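Local coordinates for protein putative Zn-dependent Alcohol Dehydrogenase (Rhodobacter sphaeroides, PDB 3IV6) that binds S-adenosylmethionine on a Rossmann-like fold and is probably a methyltransferase, although it is named as a putative zinc-dependent alcohol dehydrogenase, at residues R122-T125 with E126-R129; D156-L159 with I160-E164; R216-D219 with E220-R223. All coordinates share one frame; numbering follows the deposited sequence.

In the fold
Along the chain the three contacts come in series, each formed at or within a helix. Contact 1 opens helix 125-139, which joins parallel strands 113-117 and 143-149 of the main sheet; it belongs to the Rossmann-like core that holds the cofactor and reaches the S-adenosylmethionine pocket through Phe123. Contacts 2 and 3 lie between strands 143-149 and 237-244, in helix 154-164 and at the start of helix 219-226, away from that pocket. The centres of contacts 1 and 3 are about 12 Å apart, and Ala128 packs on Phe217. The centre of contact 2 lies about 22 and 21 Å from those of contacts 1 and 3, and the Asp156-Arg216 salt bridge joins it to contact 3.

Contact 1. Residues R122-T125 with E126-R129; sequences RFTT and EEAR
Thr124 OG1 accepts the backbone N-H of Glu127 at 3.2 Å; a chi1 of 61° tucks the hydroxyl in over its own backbone, where it meets the N-H of the first turn. Glu127 answers in the other direction: its chain, extended beyond CG, carries OE1 back to Thr124 N, a straight but weak bond of 3.4 Å. Just before these two residues, the Phe123 side chain lies against Ala128, with CD2 3.6 Å from Ala128 CA and the two CB atoms also in contact. Together these pairings show how a helix start is secured, here that of helix 125-139: Thr124 is the N-cap, Thr124 and Glu127 form a capping box, and Phe123 with Ala128 occupy the positions of a hydrophobic staple. The regular backbone pattern follows at once, Ala128 N donating to Thr124 O at 2.8 Å. One residue further along, Thr125 CG2 sits over one face of the Arg129 guanidinium, 3.7 Å from NH2, while Thr125 OG1 is hydrogen-bonded to Asp177. A water ties Thr124 OG1 to Glu126 OE2, donating to the carboxylate; the other oxygen, OE1, pairs with Arg130. In the second shell, Lys10 forms a salt bridge with Glu127 OE1 and also bonds Arg122 O. Phe123 itself touches Ile99 and the bound S-adenosylmethionine.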
ATOM      1  N   ARG A 122      -1.634   3.808   2.604  1.00 23.08           N
ATOM      2  CA  ARG A 122      -0.612   4.019   3.599  1.00 20.84           C
ATOM      3  C   ARG A 122       0.140   5.314   3.380  1.00 22.79           C
ATOM      4  O   ARG A 122       1.153   5.559   4.052  1.00 23.50           O
ATOM      5  CB  ARG A 122       0.384   2.852   3.631  1.00 24.41           C
ATOM      6  CG  ARG A 122      -0.207   1.520   4.124  1.00 23.18           C
ATOM      7  CD  ARG A 122      -1.279   1.759   5.199  1.00 27.45           C
ATOM      8  NE  ARG A 122      -2.467   0.976   4.885  1.00 35.61           N
ATOM      9  CZ  ARG A 122      -3.717   1.411   4.953  1.00 32.63           C
ATOM     10  NH1 ARG A 122      -3.991   2.633   5.348  1.00 27.06           N
ATOM     11  NH2 ARG A 122      -4.698   0.596   4.621  1.00 45.65           N
ATOM     12  N   PHE A 123      -0.361   6.141   2.458  1.00 20.48           N
ATOM     13  CA  PHE A 123       0.250   7.430   2.166  1.00 21.25           C
ATOM     14  C   PHE A 123      -0.603   8.652   2.480  1.00 23.71           C
ATOM     15  O   PHE A 123      -1.837   8.602   2.570  1.00 21.82           O
ATOM     16  CB  PHE A 123       0.686   7.527   0.690  1.00 26.01           C
ATOM     17  CG  PHE A 123       1.597   6.412   0.233  1.00 24.05           C
ATOM     18  CD1 PHE A 123       2.624   5.933   1.063  1.00 19.59           C
ATOM     19  CD2 PHE A 123       1.450   5.866  -1.039  1.00 21.50           C
ATOM     20  CE1 PHE A 123       3.454   4.918   0.677  1.00 16.35           C
ATOM     21  CE2 PHE A 123       2.305   4.835  -1.463  1.00 22.21           C
ATOM     22  CZ  PHE A 123       3.320   4.352  -0.573  1.00 20.60           C
ATOM     23  N   THR A 124       0.096   9.770   2.651  1.00 25.61           N
ATOM     24  CA  THR A 124      -0.506  11.087   2.532  1.00 24.58           C
ATOM     25  C   THR A 124      -0.585  11.373   1.042  1.00 28.72           C
ATOM     26  O   THR A 124      -0.068  10.604   0.229  1.00 28.95           O
ATOM     27  CB  THR A 124       0.359  12.173   3.159  1.00 28.06           C
ATOM     28  OG1 THR A 124       1.636  12.232   2.496  1.00 32.49           O
ATOM     29  CG2 THR A 124       0.506  11.961   4.669  1.00 24.34           C
ATOM     30  N   THR A 125      -1.224  12.473   0.675  1.00 31.31           N
ATOM     31  CA  THR A 125      -1.364  12.813  -0.729  1.00 27.65           C
ATOM     32  C   THR A 125      -0.023  13.091  -1.434  1.00 32.51           C
ATOM     33  O   THR A 125       0.231  12.520  -2.484  1.00 34.99           O
ATOM     34  CB  THR A 125      -2.295  13.990  -0.894  1.00 24.35           C
ATOM     35  OG1 THR A 125      -3.490  13.717  -0.165  1.00 28.22           O
ATOM     36  CG2 THR A 125      -2.629  14.189  -2.350  1.00 24.39           C
ATOM     37  N   GLU A 126       0.824  13.962  -0.888  1.00 30.37           N
ATOM     38  CA  GLU A 126       2.138  14.163  -1.485  1.00 30.97           C
ATOM     39  C   GLU A 126       3.031  12.907  -1.443  1.00 30.84           C
ATOM     40  O   GLU A 126       3.874  12.705  -2.321  1.00 34.00           O
ATOM     41  CB  GLU A 126       2.870  15.345  -0.841  1.00 31.42           C
ATOM     42  CG  GLU A 126       3.200  15.145   0.634  1.00 42.60           C
ATOM     43  CD  GLU A 126       4.617  14.604   0.890  1.00 50.65           C
ATOM     44  OE1 GLU A 126       5.395  14.431  -0.080  1.00 51.55           O
ATOM     45  OE2 GLU A 126       4.956  14.353   2.076  1.00 54.75           O
ATOM     46  N   GLU A 127       2.880  12.073  -0.426  1.00 25.14           N
ATOM     47  CA  GLU A 127       3.584  10.809  -0.423  1.00 28.03           C
ATOM     48  C   GLU A 127       3.069   9.901  -1.584  1.00 29.33           C
ATOM     49  O   GLU A 127       3.853   9.308  -2.340  1.00 27.22           O
ATOM     50  CB  GLU A 127       3.392  10.106   0.911  1.00 28.40           C
ATOM     51  CG  GLU A 127       4.413  10.323   1.957  1.00 27.23           C
ATOM     52  CD  GLU A 127       4.347   9.241   3.063  1.00 35.94           C
ATOM     53  OE1 GLU A 127       3.254   9.030   3.641  1.00 31.78           O
ATOM     54  OE2 GLU A 127       5.395   8.592   3.353  1.00 44.81           O
ATOM     55  N   ALA A 128       1.751   9.794  -1.720  1.00 24.44           N
ATOM     56  CA  ALA A 128       1.179   9.000  -2.801  1.00 24.33           C
ATOM     57  C   ALA A 128       1.589   9.493  -4.183  1.00 27.95           C
ATOM     58  O   ALA A 128       1.820   8.678  -5.085  1.00 27.63           O
ATOM     59  CB  ALA A 128      -0.352   8.891  -2.687  1.00 23.47           C
ATOM     60  N   ARG A 129       1.690  10.808  -4.366  1.00 26.47           N
ATOM     61  CA  ARG A 129       2.183  11.338  -5.646  1.00 29.04           C
ATOM     62  C   ARG A 129       3.591  10.807  -5.928  1.00 28.94           C
ATOM     63  O   ARG A 129       3.818  10.168  -6.934  1.00 30.56           O
ATOM     64  CB  ARG A 129       2.163  12.871  -5.694  1.00 26.63           C
ATOM     65  CG  ARG A 129       0.802  13.468  -5.656  1.00 27.37           C
ATOM     66  CD  ARG A 129       0.897  14.916  -5.375  1.00 34.97           C
ATOM     67  NE  ARG A 129      -0.413  15.534  -5.169  1.00 39.89           N
ATOM     68  CZ  ARG A 129      -0.597  16.662  -4.489  1.00 40.46           C
ATOM     69  NH1 ARG A 129       0.456  17.286  -3.954  1.00 40.73           N
ATOM     70  NH2 ARG A 129      -1.820  17.160  -4.330  1.00 35.48           N
TER
HETATM   71  O   HOH W   1       3.653  13.300   4.506  1.00 36.23           O

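Contact 2. Residues D156-L159 with I160-E164; sequences DLKL and IEYGE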
ATOM      1  N   ASP A 156     -12.373   4.857  10.962  1.00 37.69           N
ATOM      2  CA  ASP A 156     -12.415   6.288  10.719  1.00 40.61           C
ATOM      3  C   ASP A 156     -13.688   6.803  11.337  1.00 44.85           C
ATOM      4  O   ASP A 156     -13.696   7.845  11.994  1.00 47.76           O
ATOM      5  CB  ASP A 156     -12.380   6.624   9.217  1.00 43.56           C
ATOM      6  CG  ASP A 156     -11.003   6.373   8.573  1.00 43.90           C
ATOM      7  OD1 ASP A 156     -10.028   6.203   9.344  1.00 37.52           O
ATOM      8  OD2 ASP A 156     -10.911   6.345   7.307  1.00 37.15           O
ATOM      9  N   LEU A 157     -14.768   6.060  11.110  1.00 44.03           N
ATOM     10  CA  LEU A 157     -16.074   6.386  11.666  1.00 45.27           C
ATOM     11  C   LEU A 157     -16.048   6.494  13.244  1.00 48.18           C
ATOM     12  O   LEU A 157     -16.602   7.417  13.826  1.00 46.96           O
ATOM     13  CB  LEU A 157     -17.125   5.395  11.134  1.00 35.91           C
ATOM     14  CG  LEU A 157     -17.344   5.293   9.602  1.00 43.60           C
ATOM     15  CD1 LEU A 157     -18.295   4.136   9.194  1.00 34.18           C
ATOM     16  CD2 LEU A 157     -17.834   6.602   8.983  1.00 38.05           C
ATOM     17  N   LYS A 158     -15.382   5.577  13.931  1.00 43.31           N
ATOM     18  CA  LYS A 158     -15.192   5.755  15.353  1.00 48.66           C
ATOM     19  C   LYS A 158     -14.316   6.987  15.631  1.00 49.23           C
ATOM     20  O   LYS A 158     -14.564   7.710  16.591  1.00 48.79           O
ATOM     21  CB  LYS A 158     -14.573   4.514  15.995  1.00 52.14           C
ATOM     22  CG  LYS A 158     -15.322   3.217  15.699  1.00 61.16           C
ATOM     23  CD  LYS A 158     -16.264   2.794  16.828  1.00 69.35           C
ATOM     24  CE  LYS A 158     -17.504   3.686  16.892  1.00 72.08           C
ATOM     25  NZ  LYS A 158     -18.470   3.199  17.932  1.00 71.92           N
ATOM     26  N   LEU A 159     -13.305   7.233  14.801  1.00 43.92           N
ATOM     27  CA  LEU A 159     -12.434   8.395  14.991  1.00 44.84           C
ATOM     28  C   LEU A 159     -13.182   9.736  14.912  1.00 52.06           C
ATOM     29  O   LEU A 159     -13.004  10.609  15.774  1.00 52.03           O
ATOM     30  CB  LEU A 159     -11.278   8.398  13.995  1.00 44.74           C
ATOM     31  CG  LEU A 159     -10.091   7.480  14.284  1.00 46.34           C
ATOM     32  CD1 LEU A 159      -9.131   7.519  13.113  1.00 46.13           C
ATOM     33  CD2 LEU A 159      -9.379   7.856  15.567  1.00 46.98           C
ATOM     34  N   ILE A 160     -13.990   9.911  13.872  1.00 49.02           N
ATOM     35  CA  ILE A 160     -14.845  11.090  13.771  1.00 55.65           C
ATOM     36  C   ILE A 160     -15.738  11.225  15.032  1.00 60.66           C
ATOM     37  O   ILE A 160     -15.770  12.277  15.669  1.00 67.83           O
ATOM     38  CB  ILE A 160     -15.746  11.068  12.479  1.00 49.57           C
ATOM     39  CG1 ILE A 160     -14.957  10.679  11.213  1.00 53.06           C
ATOM     40  CG2 ILE A 160     -16.479  12.364  12.296  1.00 40.28           C
ATOM     41  CD1 ILE A 160     -13.728  11.481  10.943  1.00 54.81           C
ATOM     42  N   GLU A 161     -16.448  10.155  15.387  1.00 57.84           N
ATOM     43  CA  GLU A 161     -17.429  10.183  16.472  1.00 62.93           C
ATOM     44  C   GLU A 161     -16.763  10.578  17.778  1.00 65.52           C
ATOM     45  O   GLU A 161     -17.096  11.615  18.353  1.00 65.59           O
ATOM     46  CB  GLU A 161     -18.138   8.815  16.592  1.00 66.62           C
ATOM     47  CG  GLU A 161     -19.012   8.559  17.843  1.00 74.95           C
ATOM     48  CD  GLU A 161     -19.798   7.214  17.794  1.00 95.78           C
ATOM     49  OE1 GLU A 161     -20.187   6.712  18.879  1.00 90.54           O
ATOM     50  OE2 GLU A 161     -20.030   6.664  16.681  1.00 91.40           O
ATOM     51  N   TYR A 162     -15.806   9.756  18.215  1.00 63.64           N
ATOM     52  CA  TYR A 162     -15.164   9.864  19.529  1.00 65.52           C
ATOM     53  C   TYR A 162     -14.186  11.056  19.653  1.00 67.59           C
ATOM     54  O   TYR A 162     -13.654  11.357  20.733  1.00 68.44           O
ATOM     55  CB  TYR A 162     -14.457   8.539  19.875  1.00 65.62           C
ATOM     56  CG  TYR A 162     -15.355   7.295  19.974  1.00 69.29           C
ATOM     57  CD1 TYR A 162     -16.739   7.399  20.021  1.00 65.96           C
ATOM     58  CD2 TYR A 162     -14.795   6.018  20.026  1.00 68.92           C
ATOM     59  CE1 TYR A 162     -17.531   6.285  20.111  1.00 71.06           C
ATOM     60  CE2 TYR A 162     -15.582   4.891  20.121  1.00 69.66           C
ATOM     61  CZ  TYR A 162     -16.954   5.026  20.166  1.00 77.01           C
ATOM     62  OH  TYR A 162     -17.756   3.900  20.258  1.00 63.38           O
ATOM     63  N   GLY A 163     -13.964  11.731  18.536  1.00 63.93           N
ATOM     64  CA  GLY A 163     -13.093  12.886  18.501  1.00 65.26           C
ATOM     65  C   GLY A 163     -13.886  14.171  18.392  1.00 65.33           C
ATOM     66  O   GLY A 163     -13.370  15.247  18.679  1.00 62.58           O
ATOM     67  N   GLU A 164     -15.135  14.042  17.954  1.00 66.11           N
ATOM     68  CA  GLU A 164     -16.112  15.115  17.964  1.00 69.78           C
ATOM     69  C   GLU A 164     -16.601  15.356  19.403  1.00 73.97           C
ATOM     70  O   GLU A 164     -16.572  16.479  19.924  1.00 68.45           O
ATOM     71  CB  GLU A 164     -17.297  14.701  17.104  1.00 74.37           C
ATOM     72  CG  GLU A 164     -18.176  15.829  16.654  1.00 86.95           C
ATOM     73  CD  GLU A 164     -17.645  16.481  15.393  1.00102.76           C
ATOM     74  OE1 GLU A 164     -17.059  17.585  15.511  1.00104.85           O
ATOM     75  OE2 GLU A 164     -17.813  15.888  14.292  1.00 90.57           O
TER
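Asp156 O receives the N-H of Ile160 at 2.8 Å, the first of three successive bonds four residues apart that carry helix 154-164 across the two segments. Leu157 O takes Glu161 N at 3.2 Å and Lys158 O takes Tyr162 N at 2.9 Å; all three bonds are close to straight at the hydrogen. Glu164 N, bonded to Ile160 O, extends the pattern to the final turn.

On the helix surface this spacing of four brings Lys158 beside Tyr162. The lysine chain accompanies the tyrosine side chain, both leading off the helix in one direction. Bends at chi2 (-99°) and chi3 (73°) fold the lysine chain along the ring instead of letting it stretch away, so that CE comes to 3.6 Å from Tyr162 CZ. At the far end Lys158 NZ donates to Tyr162 OH; the modelled separation of 2.5 Å is doubtful as an exact length at this resolution. Glu161 OE2 stands 4.0 Å from Lys158 NZ, too far for a salt bridge, yet close enough that the opposite charges may still attract each other. The tyrosine ring has a second cationic neighbour in Arg191, which makes a cation-pi contact with it.

Around the helix, Leu159 and Ile160 rest on Phe180 of strand 179-181, Tyr162 meets Val188 of helix 187-192, Lys158 and Leu159 both meet Ala192 of that same helix, and Ile160 also touches Leu169 of helix 169-172.

Contact 3. Residues R216-D219 with E220-R223; sequences RFDD and EDVR
Phe217 overlaps the start of the helix with one rim of its ring, where CD1 meets Asp221 CB at 3.8 Å; the aspartate methylene lies at the ring edge, near its plane. Next to it, Phe217 CB touches Val222 CG2 at 4.0 Å, so the aromatic residue spans two successive residues of the first turn. Asp221 then turns its carboxylate back along the chain: OD2 accepts the N-H of Asp218 at 3.1 Å, met on the anti side and 25° out of the carboxylate plane. The carboxylates of Asp218 and Asp221 have almost parallel planes, with their OD2 atoms 4.0 Å from each other. That closeness of like charges is probably eased by Lys178, which forms salt bridges with both OD2 atoms.

One residue further on, Asp219 and Arg223 form a salt bridge four residues apart. Asp219 CG stands anti to the backbone N (chi1 180°), which lets OD2 receive Arg223 NE at 3.1 Å on its syn side but well out of the carboxylate plane. OD1 is reached more weakly by NE and NH2, and the carboxylate and guanidinium planes stand 71° apart, a skewed pairing. Asp219 OD1 is also bonded to Tyr254 OH. A leucine in place of Arg223 would probably leave the Asp219 carboxylate without its charged mate and freer to turn, although Tyr254 OH could still hold OD1.

In the backbone, Val222 N bonds Asp218 O at 3.1 Å. The whole is a helix N-terminus with a hydrophobic staple, Phe217 to Val222, around an N-cap aspartate whose own side chain makes no capping bond, so that only the Asp221-to-backbone half of a capping box is present.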
ATOM      1  N   ARG A 216      -7.390   9.739   3.114  1.00 29.19           N
ATOM      2  CA  ARG A 216      -8.452   8.872   2.602  1.00 27.26           C
ATOM      3  C   ARG A 216      -8.807   9.335   1.208  1.00 30.11           C
ATOM      4  O   ARG A 216      -8.782  10.527   0.921  1.00 31.92           O
ATOM      5  CB  ARG A 216      -9.698   8.828   3.488  1.00 26.55           C
ATOM      6  CG  ARG A 216      -9.548   8.180   4.892  1.00 27.25           C
ATOM      7  CD  ARG A 216      -8.399   7.222   5.008  1.00 30.02           C
ATOM      8  NE  ARG A 216      -8.390   6.535   6.310  1.00 30.01           N
ATOM      9  CZ  ARG A 216      -7.412   5.729   6.732  1.00 27.65           C
ATOM     10  NH1 ARG A 216      -6.344   5.499   5.972  1.00 30.65           N
ATOM     11  NH2 ARG A 216      -7.495   5.146   7.907  1.00 26.09           N
ATOM     12  N   PHE A 217      -9.098   8.378   0.332  1.00 31.95           N
ATOM     13  CA  PHE A 217      -9.359   8.708  -1.058  1.00 38.68           C
ATOM     14  C   PHE A 217     -10.735   8.260  -1.468  1.00 34.97           C
ATOM     15  O   PHE A 217     -11.212   7.223  -1.028  1.00 30.70           O
ATOM     16  CB  PHE A 217      -8.326   8.071  -2.006  1.00 31.85           C
ATOM     17  CG  PHE A 217      -6.899   8.466  -1.729  1.00 29.12           C
ATOM     18  CD1 PHE A 217      -6.312   9.527  -2.408  1.00 26.34           C
ATOM     19  CD2 PHE A 217      -6.126   7.743  -0.819  1.00 29.61           C
ATOM     20  CE1 PHE A 217      -4.955   9.896  -2.165  1.00 23.98           C
ATOM     21  CE2 PHE A 217      -4.801   8.085  -0.573  1.00 27.87           C
ATOM     22  CZ  PHE A 217      -4.206   9.179  -1.242  1.00 26.62           C
ATOM     23  N   ASP A 218     -11.356   9.080  -2.305  1.00 41.88           N
ATOM     24  CA  ASP A 218     -12.533   8.718  -3.090  1.00 44.03           C
ATOM     25  C   ASP A 218     -11.997   8.476  -4.483  1.00 39.89           C
ATOM     26  O   ASP A 218     -10.858   8.828  -4.778  1.00 35.99           O
ATOM     27  CB  ASP A 218     -13.540   9.878  -3.176  1.00 45.60           C
ATOM     28  CG  ASP A 218     -14.314  10.108  -1.879  1.00 61.21           C
ATOM     29  OD1 ASP A 218     -14.446   9.168  -1.049  1.00 60.19           O
ATOM     30  OD2 ASP A 218     -14.808  11.251  -1.712  1.00 65.52           O
ATOM     31  N   ASP A 219     -12.825   7.894  -5.340  1.00 39.17           N
ATOM     32  CA  ASP A 219     -12.467   7.697  -6.722  1.00 33.46           C
ATOM     33  C   ASP A 219     -11.971   8.989  -7.360  1.00 33.70           C
ATOM     34  O   ASP A 219     -10.951   8.991  -8.028  1.00 37.84           O
ATOM     35  CB  ASP A 219     -13.652   7.130  -7.497  1.00 40.21           C
ATOM     36  CG  ASP A 219     -13.334   6.903  -8.974  1.00 49.47           C
ATOM     37  OD1 ASP A 219     -12.395   6.118  -9.297  1.00 42.00           O
ATOM     38  OD2 ASP A 219     -14.035   7.530  -9.809  1.00 53.85           O
ATOM     39  N   GLU A 220     -12.660  10.096  -7.141  1.00 38.94           N
ATOM     40  CA  GLU A 220     -12.173  11.375  -7.669  1.00 39.93           C
ATOM     41  C   GLU A 220     -10.812  11.745  -7.120  1.00 38.58           C
ATOM     42  O   GLU A 220     -10.041  12.456  -7.770  1.00 37.19           O
ATOM     43  CB  GLU A 220     -13.164  12.527  -7.434  1.00 40.53           C
ATOM     44  CG  GLU A 220     -14.380  12.563  -8.417  1.00 58.40           C
ATOM     45  CD  GLU A 220     -13.989  12.621  -9.928  1.00 61.54           C
ATOM     46  OE1 GLU A 220     -13.258  13.559 -10.329  1.00 57.42           O
ATOM     47  OE2 GLU A 220     -14.427  11.742 -10.716  1.00 54.04           O
ATOM     48  N   ASP A 221     -10.502  11.254  -5.928  1.00 37.56           N
ATOM     49  CA  ASP A 221      -9.229  11.615  -5.310  1.00 35.62           C
ATOM     50  C   ASP A 221      -8.056  10.859  -5.962  1.00 30.92           C
ATOM     51  O   ASP A 221      -6.947  11.405  -6.144  1.00 26.16           O
ATOM     52  CB  ASP A 221      -9.288  11.453  -3.773  1.00 36.40           C
ATOM     53  CG  ASP A 221     -10.221  12.489  -3.088  1.00 44.32           C
ATOM     54  OD1 ASP A 221     -10.278  13.646  -3.552  1.00 43.73           O
ATOM     55  OD2 ASP A 221     -10.894  12.152  -2.080  1.00 47.57           O
ATOM     56  N   VAL A 222      -8.313   9.614  -6.355  1.00 29.99           N
ATOM     57  CA  VAL A 222      -7.292   8.810  -7.013  1.00 25.70           C
ATOM     58  C   VAL A 222      -7.060   9.341  -8.422  1.00 26.97           C
ATOM     59  O   VAL A 222      -5.946   9.406  -8.903  1.00 26.04           O
ATOM     60  CB  VAL A 222      -7.705   7.374  -7.109  1.00 23.78           C
ATOM     61  CG1 VAL A 222      -6.668   6.619  -7.880  1.00 23.16           C
ATOM     62  CG2 VAL A 222      -7.882   6.771  -5.724  1.00 17.70           C
ATOM     63  N   ARG A 223      -8.123   9.764  -9.077  1.00 28.33           N
ATOM     64  CA  ARG A 223      -7.977  10.332 -10.392  1.00 32.79           C
ATOM     65  C   ARG A 223      -7.200  11.638 -10.359  1.00 35.15           C
ATOM     66  O   ARG A 223      -6.355  11.893 -11.232  1.00 34.52           O
ATOM     67  CB  ARG A 223      -9.347  10.479 -11.062  1.00 39.46           C
ATOM     68  CG  ARG A 223      -9.869   9.160 -11.593  1.00 35.03           C
ATOM     69  CD  ARG A 223     -11.269   9.212 -12.170  1.00 42.75           C
ATOM     70  NE  ARG A 223     -11.869   7.880 -12.024  1.00 52.03           N
ATOM     71  CZ  ARG A 223     -11.929   6.959 -12.988  1.00 48.01           C
ATOM     72  NH1 ARG A 223     -11.457   7.235 -14.194  1.00 49.34           N
ATOM     73  NH2 ARG A 223     -12.475   5.769 -12.753  1.00 40.15           N
TER